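Local coordinates for protein EDTA monooxygenase (EDTA-degrading bacterium BNC1, PDB 5DQP) that probably acts as an FMN-dependent monooxygenase in the breakdown of EDTA, using reduced flavin and molecular oxygen, at residues Ala56-Leu61 with Pro130-Asn135; Ala95-Ser100 with Glu148-Phe153; Ile310-Val315 with Ser347-Ala352. All blocks are in the same frame, centred on the assembly; numbering follows the deposited sequence.

In the fold
From the N terminus, the strands 52-55, 90-96 and 120-125 lie side by side in the parallel sheet of a luciferase-like TIM-barrel fold, and contacts 1 and 2 set the loops after strands 52-55 and 90-96 against helices that come later in the chain. Contact 1 closes when helix 130-135 returns to the loop after strand 52-55. Contact 2 opens within that span, at the end of strand 90-96, and closes beyond it on helix 143-161, so the two cross along the chain. They also touch, Phe-99 packing on Val-132 and Ala-133. Contact 3 follows in series, its centre about 38 Å from that of contact 1, and joins a loop after helix 292-303 to the start of helix 348-354.

Contact 1: Ala56-Leu61 with Pro130-Asn135; sequences ADQPQL and PAVAAN
Val-132 lays its two methyls against the turn at Pro-59 and Gln-60. Its CG1, anti to the backbone N (chi1 171°), meets Pro-59 CD at 3.8 Å, while CG2 sits close against Gln-60 CG at 3.4 Å, the two side chains crossing at about a right angle. Gln-60 then bends at chi2 (86°), and its amide leads away from the helix, NE2 donating to Gln-58 OE1 at 2.8 Å and OE1 bonding to the hydroxyl of Thr-62. Pro-59 centres an inverse gamma turn, and its carbonyl O accepts from Asn-135 ND2 at 3.0 Å, the oxygen lying in the plane of the donor amide. The same ND2 reaches a water that takes the N-H of Leu-61, and Asn-135 OD1 accepts a weak bond from Gly-196 N of the second subunit. An alanine in place of Asn-135 would probably leave the Pro-59 carbonyl without this donor and the water with one holder fewer. Asp-57, a predicted FMN ligand, forms a salt bridge with Arg-107 of the second subunit. The chemistry thus pairs a small apolar patch with one amide that bonds the turn to the helix and adds a weak bond to the second subunit.

Contact 2: Ala95-Ser100 with Glu148-Phe153; sequences ASTSFS and ERAEEF
Thr-97 spreads over one face of the Phe-153 ring. Its CA stands over the ring centre, 4.1 Å from the centroid and 11° off the normal, a CH-pi contact, while CG2 comes down nearer the side of the ring attached to the chain, 3.5 Å from Phe-153 CD1. With chi1 at -167°, Phe-153 CG lies anti to the backbone N, and the ring beyond it turns one face to Thr-97. With chi1 of 56°, Thr-97 OG1 lies between its own backbone N and carbonyl carbon; it packs against Ala-150 CB at 3.3 Å and bonds to the carbonyl O of Val-125, so the buried hydroxyl has a polar partner. At the rim of the ring, close to its plane, the carbonyl O of Ser-100 lies 3.5 Å from Phe-153 CE2, where the positive ring edge would probably suit it; Pro-102 and Leu-105 of helix 102-115 also pack on Phe-153.

Arg-149 runs extended from CG to NE beside the turn, and its NH1 comes within 3.5 Å of Ser-98 O. The loop holds its own shape: Ser-96 OG accepts from Ser-98 N in an ST turn, while Ser-100 OG donates to Ser-96 O at 2.8 Å, and Ser-96 OG bonds to Thr-127 as well. The loop leaves a strand of the parallel sheet in this TIM-barrel, luciferase-like fold and is covered by helix 143-161, close to Thr-94 and Tyr-147, which are predicted to bind FMN.

Contact 3: Ile310-Val315 with Ser347-Ala352; sequences INVDQV and SLRQLA
The carbonyl of Val-312, inside a type I beta turn from Asn-311 to Gln-314, meets the first turn of helix 348-354 and accepts from Arg-349 N at 3.1 Å, nearly straight at 167°. Ser-347 is the N-cap of that helix and forms a capping box with Gln-350: OG takes the N-H of Gln-350, whose OE1 takes the N-H of Ser-347. Across the turn, Arg-349 holds the Asp-313 carboxylate side-on with two nitrogens, NE on OD1 at 3.0 Å and NH2 on OD2 at 3.2 Å. Both oxygens are met on their syn sides, although the carboxylate and guanidinium planes are 39° apart. A bend at chi3 (-66°) turns NE out of the line of a chain that is extended as far as CD. Over one face of the guanidinium lies Val-312 CG2, 3.7 Å from NH2, so the salt bridge has an apolar flank. Val-312 and Leu-348 both pack on Leu-307 and on Ile-296 of helix 292-303, which joins the turn and helix 348-354 to helix 292-303. One water donates to Asp-313 OD1 and also bonds to Ser-347 OG, each at 2.6 Å.

Contact 1: Ala56-Leu61 with Pro130-Asn135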
ATOM      1  N   ALA A  56      10.451  -6.301   5.013  1.00 21.46           N
ATOM      2  CA  ALA A  56      11.220  -5.194   5.556  1.00 18.42           C
ATOM      3  C   ALA A  56      11.080  -4.000   4.617  1.00 21.42           C
ATOM      4  O   ALA A  56      10.682  -4.144   3.459  1.00 19.09           O
ATOM      5  CB  ALA A  56      12.688  -5.583   5.712  1.00 14.60           C
ATOM      6  N   ASP A  57      11.382  -2.807   5.124  1.00 19.70           N
ATOM      7  CA  ASP A  57      11.325  -1.642   4.255  1.00 22.41           C
ATOM      8  C   ASP A  57      12.156  -0.491   4.809  1.00 26.32           C
ATOM      9  O   ASP A  57      12.246  -0.295   6.020  1.00 26.90           O
ATOM     10  CB  ASP A  57       9.888  -1.155   4.046  1.00 19.90           C
ATOM     11  CG  ASP A  57       9.813   0.003   3.063  1.00 26.57           C
ATOM     12  OD1 ASP A  57      10.389  -0.152   1.963  1.00 28.11           O
ATOM     13  OD2 ASP A  57       9.210   1.061   3.390  1.00 27.52           O
ATOM     14  N   GLN A  58      12.757   0.268   3.894  1.00 25.41           N
ATOM     15  CA  GLN A  58      13.288   1.595   4.167  1.00 23.61           C
ATOM     16  C   GLN A  58      12.955   2.399   2.922  1.00 25.96           C
ATOM     17  O   GLN A  58      13.161   1.904   1.804  1.00 23.67           O
ATOM     18  CB  GLN A  58      14.794   1.609   4.418  1.00 24.96           C
ATOM     19  CG  GLN A  58      15.159   1.145   5.810  1.00 26.21           C
ATOM     20  CD  GLN A  58      16.641   1.189   6.029  1.00 30.70           C
ATOM     21  OE1 GLN A  58      17.384   1.687   5.184  1.00 30.42           O
ATOM     22  NE2 GLN A  58      17.090   0.661   7.163  1.00 35.89           N
ATOM     23  N   PRO A  59      12.423   3.602   3.069  1.00 24.82           N
ATOM     24  CA  PRO A  59      12.196   4.465   1.883  1.00 21.45           C
ATOM     25  C   PRO A  59      13.471   5.190   1.453  1.00 22.75           C
ATOM     26  O   PRO A  59      13.647   6.390   1.662  1.00 20.88           O
ATOM     27  CB  PRO A  59      11.095   5.420   2.366  1.00 20.88           C
ATOM     28  CG  PRO A  59      10.786   5.024   3.837  1.00 24.29           C
ATOM     29  CD  PRO A  59      11.910   4.184   4.318  1.00 18.24           C
ATOM     30  N   GLN A  60      14.399   4.422   0.883  1.00 20.47           N
ATOM     31  CA  GLN A  60      15.572   4.926   0.174  1.00 25.07           C
ATOM     32  C   GLN A  60      16.030   3.866  -0.826  1.00 23.81           C
ATOM     33  O   GLN A  60      15.701   2.682  -0.691  1.00 19.95           O
ATOM     34  CB  GLN A  60      16.716   5.274   1.132  1.00 21.34           C
ATOM     35  CG  GLN A  60      17.003   4.207   2.175  1.00 23.50           C
ATOM     36  CD  GLN A  60      17.946   3.122   1.711  1.00 28.68           C
ATOM     37  OE1 GLN A  60      18.533   3.198   0.630  1.00 33.94           O
ATOM     38  NE2 GLN A  60      18.104   2.095   2.538  1.00 29.91           N
ATOM     39  N   LEU A  61      16.775   4.313  -1.841  1.00 13.88           N
ATOM     40  CA  LEU A  61      17.485   3.441  -2.766  1.00 20.74           C
ATOM     41  C   LEU A  61      18.982   3.446  -2.464  1.00 25.12           C
ATOM     42  O   LEU A  61      19.599   4.511  -2.371  1.00 18.12           O
ATOM     43  CB  LEU A  61      17.261   3.874  -4.210  1.00 16.16           C
ATOM     44  CG  LEU A  61      18.046   3.068  -5.251  1.00 23.12           C
ATOM     45  CD1 LEU A  61      17.674   1.600  -5.166  1.00 15.35           C
ATOM     46  CD2 LEU A  61      17.734   3.604  -6.640  1.00 17.49           C
ATOM     47  N   PRO A 130      20.112   8.272   7.594  1.00 28.48           N
ATOM     48  CA  PRO A 130      19.980   9.667   7.121  1.00 27.30           C
ATOM     49  C   PRO A 130      19.613   9.804   5.647  1.00 27.25           C
ATOM     50  O   PRO A 130      19.124  10.872   5.257  1.00 24.94           O
ATOM     51  CB  PRO A 130      21.363  10.273   7.408  1.00 27.55           C
ATOM     52  CG  PRO A 130      22.285   9.075   7.492  1.00 31.71           C
ATOM     53  CD  PRO A 130      21.483   7.958   8.047  1.00 25.63           C
ATOM     54  N   ALA A 131      19.865   8.784   4.818  1.00 23.21           N
ATOM     55  CA  ALA A 131      19.367   8.790   3.443  1.00 26.86           C
ATOM     56  C   ALA A 131      17.837   8.813   3.405  1.00 26.22           C
ATOM     57  O   ALA A 131      17.230   9.516   2.583  1.00 20.31           O
ATOM     58  CB  ALA A 131      19.905   7.567   2.692  1.00 27.44           C
ATOM     59  N   VAL A 132      17.199   8.057   4.298  1.00 23.74           N
ATOM     60  CA  VAL A 132      15.747   8.105   4.408  1.00 23.46           C
ATOM     61  C   VAL A 132      15.296   9.500   4.819  1.00 26.22           C
ATOM     62  O   VAL A 132      14.418  10.099   4.185  1.00 22.96           O
ATOM     63  CB  VAL A 132      15.252   7.041   5.397  1.00 24.68           C
ATOM     64  CG1 VAL A 132      13.727   7.247   5.697  1.00 25.03           C
ATOM     65  CG2 VAL A 132      15.549   5.665   4.863  1.00 18.18           C
ATOM     66  N   ALA A 133      15.888  10.040   5.891  1.00 24.54           N
ATOM     67  CA  ALA A 133      15.450  11.343   6.395  1.00 19.60           C
ATOM     68  C   ALA A 133      15.576  12.434   5.335  1.00 23.09           C
ATOM     69  O   ALA A 133      14.747  13.351   5.298  1.00 25.35           O
ATOM     70  CB  ALA A 133      16.236  11.710   7.655  1.00 21.56           C
ATOM     71  N   ALA A 134      16.552  12.321   4.421  1.00 22.55           N
ATOM     72  CA  ALA A 134      16.729  13.328   3.371  1.00 23.13           C
ATOM     73  C   ALA A 134      15.645  13.266   2.298  1.00 22.80           C
ATOM     74  O   ALA A 134      15.422  14.257   1.586  1.00 18.37           O
ATOM     75  CB  ALA A 134      18.102  13.169   2.714  1.00 19.75           C
ATOM     76  N   ASN A 135      14.991  12.121   2.143  1.00 19.02           N
ATOM     77  CA  ASN A 135      13.858  12.007   1.227  1.00 18.53           C
ATOM     78  C   ASN A 135      12.609  12.660   1.785  1.00 17.05           C
ATOM     79  O   ASN A 135      11.652  12.873   1.036  1.00 19.44           O
ATOM     80  CB  ASN A 135      13.610  10.527   0.896  1.00 16.66           C
ATOM     81  CG  ASN A 135      14.724   9.951   0.069  1.00 19.45           C
ATOM     82  OD1 ASN A 135      15.369  10.692  -0.663  1.00 21.99           O
ATOM     83  ND2 ASN A 135      14.955   8.640   0.153  1.00 17.49           N
TER
HETATM   84  O   HOH W   1      17.023   7.098  -1.707  1.00 19.60           O

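Contact 2: Ala95-Ser100 with Glu148-Phe153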
ATOM      1  N   ALA A  95       6.627  -0.227   8.362  1.00 14.75           N
ATOM      2  CA  ALA A  95       6.544   1.193   8.048  1.00 17.67           C
ATOM      3  C   ALA A  95       7.026   2.013   9.243  1.00 22.89           C
ATOM      4  O   ALA A  95       6.836   1.623  10.397  1.00 20.10           O
ATOM      5  CB  ALA A  95       5.123   1.596   7.651  1.00 19.88           C
ATOM      6  N   SER A  96       7.614   3.171   8.946  1.00 25.21           N
ATOM      7  CA  SER A  96       8.331   3.974   9.927  1.00 24.98           C
ATOM      8  C   SER A  96       7.404   4.905  10.705  1.00 25.17           C
ATOM      9  O   SER A  96       6.495   5.516  10.144  1.00 26.38           O
ATOM     10  CB  SER A  96       9.400   4.812   9.220  1.00 30.12           C
ATOM     11  OG  SER A  96      10.070   5.673  10.135  1.00 32.35           O
ATOM     12  N   THR A  97       7.654   5.045  12.002  1.00 21.21           N
ATOM     13  CA  THR A  97       6.965   6.093  12.750  1.00 24.47           C
ATOM     14  C   THR A  97       7.623   7.462  12.570  1.00 29.37           C
ATOM     15  O   THR A  97       7.058   8.477  13.004  1.00 21.06           O
ATOM     16  CB  THR A  97       6.916   5.749  14.248  1.00 20.50           C
ATOM     17  OG1 THR A  97       8.246   5.526  14.725  1.00 22.89           O
ATOM     18  CG2 THR A  97       6.059   4.505  14.489  1.00 20.17           C
ATOM     19  N   SER A  98       8.808   7.507  11.960  1.00 22.27           N
ATOM     20  CA  SER A  98       9.557   8.755  11.846  1.00 28.59           C
ATOM     21  C   SER A  98       9.072   9.592  10.676  1.00 27.23           C
ATOM     22  O   SER A  98       8.996  10.818  10.777  1.00 29.27           O
ATOM     23  CB  SER A  98      11.044   8.464  11.664  1.00 20.78           C
ATOM     24  OG  SER A  98      11.550   7.777  12.781  1.00 28.58           O
ATOM     25  N   PHE A  99       8.784   8.953   9.575  1.00 23.85           N
ATOM     26  CA  PHE A  99       8.378   9.614   8.373  1.00 31.85           C
ATOM     27  C   PHE A  99       7.148   8.936   7.805  1.00 43.02           C
ATOM     28  O   PHE A  99       7.142   8.423   6.717  1.00 33.76           O
ATOM     29  CB  PHE A  99       9.521   9.606   7.368  1.00 26.29           C
ATOM     30  CG  PHE A  99      10.797  10.128   7.928  1.00 27.20           C
ATOM     31  CD1 PHE A  99      10.982  11.457   8.088  1.00 26.51           C
ATOM     32  CD2 PHE A  99      11.767   9.274   8.371  1.00 27.10           C
ATOM     33  CE1 PHE A  99      12.133  11.930   8.634  1.00 31.02           C
ATOM     34  CE2 PHE A  99      12.922   9.736   8.908  1.00 25.69           C
ATOM     35  CZ  PHE A  99      13.110  11.070   9.042  1.00 24.44           C
ATOM     36  N   SER A 100       6.106   8.974   8.583  1.00 28.42           N
ATOM     37  CA  SER A 100       4.764   8.634   8.159  1.00 30.68           C
ATOM     38  C   SER A 100       3.806   9.611   8.830  1.00 24.20           C
ATOM     39  O   SER A 100       4.089  10.128   9.911  1.00 29.56           O
ATOM     40  CB  SER A 100       4.410   7.175   8.511  1.00 24.37           C
ATOM     41  OG  SER A 100       5.203   6.243   7.797  1.00 28.20           O
ATOM     42  N   GLU A 148      10.502   8.444  21.619  1.00 29.37           N
ATOM     43  CA  GLU A 148       9.402   9.212  22.184  1.00 30.72           C
ATOM     44  C   GLU A 148       8.369   9.558  21.113  1.00 30.26           C
ATOM     45  O   GLU A 148       7.157   9.525  21.361  1.00 28.47           O
ATOM     46  CB  GLU A 148       9.948  10.474  22.856  1.00 36.02           C
ATOM     47  CG  GLU A 148       8.876  11.464  23.250  1.00 38.40           C
ATOM     48  CD  GLU A 148       9.434  12.658  24.010  1.00 54.01           C
ATOM     49  OE1 GLU A 148       8.877  12.996  25.077  1.00 66.00           O
ATOM     50  OE2 GLU A 148      10.425  13.259  23.544  1.00 53.30           O
ATOM     51  N   ARG A 149       8.829   9.907  19.917  1.00 27.97           N
ATOM     52  CA  ARG A 149       7.901  10.120  18.814  1.00 28.45           C
ATOM     53  C   ARG A 149       7.151   8.840  18.485  1.00 24.41           C
ATOM     54  O   ARG A 149       5.929   8.860  18.280  1.00 21.78           O
ATOM     55  CB  ARG A 149       8.668  10.630  17.597  1.00 27.92           C
ATOM     56  CG  ARG A 149       7.840  10.867  16.368  1.00 29.36           C
ATOM     57  CD  ARG A 149       8.731  11.554  15.340  1.00 32.28           C
ATOM     58  NE  ARG A 149       8.075  11.782  14.068  1.00 44.12           N
ATOM     59  CZ  ARG A 149       7.499  12.932  13.742  1.00 47.59           C
ATOM     60  NH1 ARG A 149       6.933  13.065  12.556  1.00 32.13           N
ATOM     61  NH2 ARG A 149       7.494  13.949  14.601  1.00 39.20           N
ATOM     62  N   ALA A 150       7.878   7.711  18.421  1.00 25.82           N
ATOM     63  CA  ALA A 150       7.258   6.439  18.077  1.00 26.61           C
ATOM     64  C   ALA A 150       6.172   6.082  19.074  1.00 28.03           C
ATOM     65  O   ALA A 150       5.126   5.538  18.698  1.00 24.93           O
ATOM     66  CB  ALA A 150       8.298   5.323  18.035  1.00 20.60           C
ATOM     67  N   GLU A 151       6.424   6.354  20.353  1.00 24.31           N
ATOM     68  CA  GLU A 151       5.458   6.053  21.386  1.00 25.80           C
ATOM     69  C   GLU A 151       4.176   6.862  21.184  1.00 29.86           C
ATOM     70  O   GLU A 151       3.073   6.322  21.293  1.00 25.01           O
ATOM     71  CB  GLU A 151       6.089   6.309  22.746  1.00 32.89           C
ATOM     72  CG  GLU A 151       5.430   5.589  23.904  1.00 52.23           C
ATOM     73  CD  GLU A 151       4.126   6.250  24.332  1.00 74.46           C
ATOM     74  OE1 GLU A 151       4.093   7.502  24.427  1.00 76.92           O
ATOM     75  OE2 GLU A 151       3.134   5.516  24.565  1.00 53.15           O
ATOM     76  N   GLU A 152       4.295   8.147  20.859  1.00 30.59           N
ATOM     77  CA  GLU A 152       3.097   8.947  20.616  1.00 25.84           C
ATOM     78  C   GLU A 152       2.386   8.511  19.336  1.00 23.91           C
ATOM     79  O   GLU A 152       1.149   8.446  19.286  1.00 25.93           O
ATOM     80  CB  GLU A 152       3.457  10.432  20.557  1.00 27.11           C
ATOM     81  CG  GLU A 152       2.219  11.333  20.642  1.00 30.92           C
ATOM     82  CD  GLU A 152       2.496  12.813  20.405  1.00 33.95           C
ATOM     83  OE1 GLU A 152       1.560  13.508  19.950  1.00 31.84           O
ATOM     84  OE2 GLU A 152       3.638  13.280  20.663  1.00 40.77           O
ATOM     85  N   PHE A 153       3.160   8.204  18.296  1.00 21.38           N
ATOM     86  CA  PHE A 153       2.614   7.678  17.049  1.00 24.89           C
ATOM     87  C   PHE A 153       1.766   6.428  17.297  1.00 22.35           C
ATOM     88  O   PHE A 153       0.678   6.280  16.737  1.00 24.39           O
ATOM     89  CB  PHE A 153       3.781   7.377  16.095  1.00 17.59           C
ATOM     90  CG  PHE A 153       3.376   7.116  14.678  1.00 24.02           C
ATOM     91  CD1 PHE A 153       2.806   5.904  14.305  1.00 23.47           C
ATOM     92  CD2 PHE A 153       3.597   8.064  13.706  1.00 22.56           C
ATOM     93  CE1 PHE A 153       2.460   5.660  12.994  1.00 20.51           C
ATOM     94  CE2 PHE A 153       3.235   7.823  12.407  1.00 21.24           C
ATOM     95  CZ  PHE A 153       2.672   6.632  12.047  1.00 19.50           C
TER

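Contact 3: Ile310-Val315 with Ser347-Ala352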
ATOM      1  N   ILE A 310      46.289 -21.437  19.074  1.00 40.47           N
ATOM      2  CA  ILE A 310      44.948 -21.997  18.936  1.00 38.95           C
ATOM      3  C   ILE A 310      44.741 -22.360  17.470  1.00 36.48           C
ATOM      4  O   ILE A 310      44.896 -21.509  16.587  1.00 35.60           O
ATOM      5  CB  ILE A 310      43.862 -21.014  19.424  1.00 34.87           C
ATOM      6  CG1 ILE A 310      44.117 -20.596  20.866  1.00 36.01           C
ATOM      7  CG2 ILE A 310      42.481 -21.650  19.396  1.00 34.48           C
ATOM      8  CD1 ILE A 310      43.930 -21.715  21.852  1.00 42.38           C
ATOM      9  N   ASN A 311      44.407 -23.623  17.217  1.00 28.57           N
ATOM     10  CA  ASN A 311      44.008 -24.069  15.887  1.00 31.43           C
ATOM     11  C   ASN A 311      42.590 -23.593  15.582  1.00 31.47           C
ATOM     12  O   ASN A 311      41.731 -23.558  16.469  1.00 24.84           O
ATOM     13  CB  ASN A 311      44.082 -25.600  15.828  1.00 34.42           C
ATOM     14  CG  ASN A 311      43.760 -26.167  14.452  1.00 37.89           C
ATOM     15  OD1 ASN A 311      42.598 -26.302  14.079  1.00 41.58           O
ATOM     16  ND2 ASN A 311      44.793 -26.521  13.703  1.00 55.42           N
ATOM     17  N   VAL A 312      42.333 -23.229  14.322  1.00 26.12           N
ATOM     18  CA  VAL A 312      40.990 -22.782  13.956  1.00 29.58           C
ATOM     19  C   VAL A 312      39.952 -23.893  14.014  1.00 28.59           C
ATOM     20  O   VAL A 312      38.753 -23.607  13.925  1.00 27.25           O
ATOM     21  CB  VAL A 312      40.936 -22.128  12.555  1.00 30.12           C
ATOM     22  CG1 VAL A 312      41.884 -20.944  12.495  1.00 31.52           C
ATOM     23  CG2 VAL A 312      41.232 -23.136  11.450  1.00 28.70           C
ATOM     24  N   ASP A 313      40.364 -25.147  14.189  1.00 25.53           N
ATOM     25  CA  ASP A 313      39.414 -26.245  14.273  1.00 27.99           C
ATOM     26  C   ASP A 313      39.213 -26.765  15.688  1.00 26.97           C
ATOM     27  O   ASP A 313      38.346 -27.622  15.905  1.00 24.02           O
ATOM     28  CB  ASP A 313      39.853 -27.382  13.355  1.00 26.70           C
ATOM     29  CG  ASP A 313      39.551 -27.082  11.898  1.00 35.12           C
ATOM     30  OD1 ASP A 313      38.393 -26.699  11.598  1.00 32.41           O
ATOM     31  OD2 ASP A 313      40.467 -27.209  11.050  1.00 44.86           O
ATOM     32  N   GLN A 314      39.957 -26.258  16.656  1.00 25.13           N
ATOM     33  CA  GLN A 314      39.798 -26.778  17.992  1.00 29.00           C
ATOM     34  C   GLN A 314      38.635 -26.107  18.721  1.00 24.27           C
ATOM     35  O   GLN A 314      38.314 -24.933  18.503  1.00 21.14           O
ATOM     36  CB  GLN A 314      41.105 -26.626  18.765  1.00 26.38           C
ATOM     37  CG  GLN A 314      41.362 -25.322  19.390  1.00 26.64           C
ATOM     38  CD  GLN A 314      42.754 -25.339  20.057  1.00 46.97           C
ATOM     39  OE1 GLN A 314      43.787 -25.422  19.370  1.00 28.43           O
ATOM     40  NE2 GLN A 314      42.778 -25.305  21.392  1.00 31.18           N
ATOM     41  N   VAL A 315      37.994 -26.875  19.595  1.00 26.06           N
ATOM     42  CA  VAL A 315      36.916 -26.331  20.404  1.00 22.25           C
ATOM     43  C   VAL A 315      37.458 -25.186  21.237  1.00 28.03           C
ATOM     44  O   VAL A 315      38.398 -25.363  22.027  1.00 24.69           O
ATOM     45  CB  VAL A 315      36.301 -27.401  21.302  1.00 23.53           C
ATOM     46  CG1 VAL A 315      35.342 -26.717  22.307  1.00 27.05           C
ATOM     47  CG2 VAL A 315      35.588 -28.432  20.470  1.00 22.80           C
ATOM     48  N   SER A 347      34.417 -24.533  17.225  1.00 20.45           N
ATOM     49  CA  SER A 347      35.707 -24.038  16.799  1.00 20.77           C
ATOM     50  C   SER A 347      35.540 -22.647  16.194  1.00 22.68           C
ATOM     51  O   SER A 347      34.427 -22.176  15.937  1.00 23.09           O
ATOM     52  CB  SER A 347      36.326 -24.978  15.767  1.00 21.35           C
ATOM     53  OG  SER A 347      35.561 -24.940  14.582  1.00 19.43           O
ATOM     54  N   LEU A 348      36.666 -21.984  15.953  1.00 19.65           N
ATOM     55  CA  LEU A 348      36.603 -20.667  15.330  1.00 22.34           C
ATOM     56  C   LEU A 348      36.021 -20.741  13.925  1.00 24.13           C
ATOM     57  O   LEU A 348      35.222 -19.885  13.529  1.00 19.26           O
ATOM     58  CB  LEU A 348      37.998 -20.048  15.309  1.00 20.44           C
ATOM     59  CG  LEU A 348      38.069 -18.643  14.721  1.00 25.92           C
ATOM     60  CD1 LEU A 348      37.128 -17.661  15.464  1.00 29.86           C
ATOM     61  CD2 LEU A 348      39.518 -18.165  14.768  1.00 24.91           C
ATOM     62  N   ARG A 349      36.425 -21.750  13.153  1.00 21.76           N
ATOM     63  CA  ARG A 349      35.920 -21.916  11.794  1.00 23.52           C
ATOM     64  C   ARG A 349      34.412 -22.101  11.793  1.00 27.25           C
ATOM     65  O   ARG A 349      33.717 -21.593  10.908  1.00 23.80           O
ATOM     66  CB  ARG A 349      36.593 -23.125  11.128  1.00 27.18           C
ATOM     67  CG  ARG A 349      36.351 -23.207   9.626  1.00 38.42           C
ATOM     68  CD  ARG A 349      36.525 -24.625   9.071  1.00 39.63           C
ATOM     69  NE  ARG A 349      37.906 -25.116   9.155  1.00 32.74           N
ATOM     70  CZ  ARG A 349      38.920 -24.631   8.443  1.00 48.55           C
ATOM     71  NH1 ARG A 349      38.722 -23.625   7.598  1.00 50.82           N
ATOM     72  NH2 ARG A 349      40.140 -25.139   8.585  1.00 45.38           N
ATOM     73  N   GLN A 350      33.893 -22.857  12.761  1.00 25.08           N
ATOM     74  CA  GLN A 350      32.455 -23.043  12.846  1.00 26.79           C
ATOM     75  C   GLN A 350      31.778 -21.746  13.254  1.00 21.73           C
ATOM     76  O   GLN A 350      30.746 -21.376  12.696  1.00 26.19           O
ATOM     77  CB  GLN A 350      32.118 -24.167  13.836  1.00 23.07           C
ATOM     78  CG  GLN A 350      32.538 -25.554  13.370  1.00 26.87           C
ATOM     79  CD  GLN A 350      32.370 -26.593  14.451  1.00 31.64           C
ATOM     80  OE1 GLN A 350      32.596 -26.321  15.632  1.00 30.21           O
ATOM     81  NE2 GLN A 350      31.981 -27.796  14.058  1.00 33.68           N
ATOM     82  N   LEU A 351      32.344 -21.053  14.235  1.00 23.24           N
ATOM     83  CA  LEU A 351      31.748 -19.812  14.703  1.00 25.91           C
ATOM     84  C   LEU A 351      31.648 -18.773  13.582  1.00 23.59           C
ATOM     85  O   LEU A 351      30.644 -18.067  13.484  1.00 27.76           O
ATOM     86  CB  LEU A 351      32.560 -19.280  15.888  1.00 23.83           C
ATOM     87  CG  LEU A 351      32.120 -17.941  16.482  1.00 29.23           C
ATOM     88  CD1 LEU A 351      30.733 -18.060  17.127  1.00 24.41           C
ATOM     89  CD2 LEU A 351      33.172 -17.471  17.494  1.00 24.62           C
ATOM     90  N   ALA A 352      32.669 -18.675  12.723  1.00 21.42           N
ATOM     91  CA  ALA A 352      32.653 -17.705  11.625  1.00 24.66           C
ATOM     92  C   ALA A 352      31.419 -17.847  10.745  1.00 29.27           C
ATOM     93  O   ALA A 352      30.886 -16.852  10.236  1.00 28.04           O
ATOM     94  CB  ALA A 352      33.901 -17.864  10.754  1.00 20.53           C
TER
HETATM   95  O   HOH W   2      39.197 -22.781  17.153  1.00 18.48           O
HETATM   96  O   HOH W   3      36.021 -26.636  12.618  1.00 24.92           O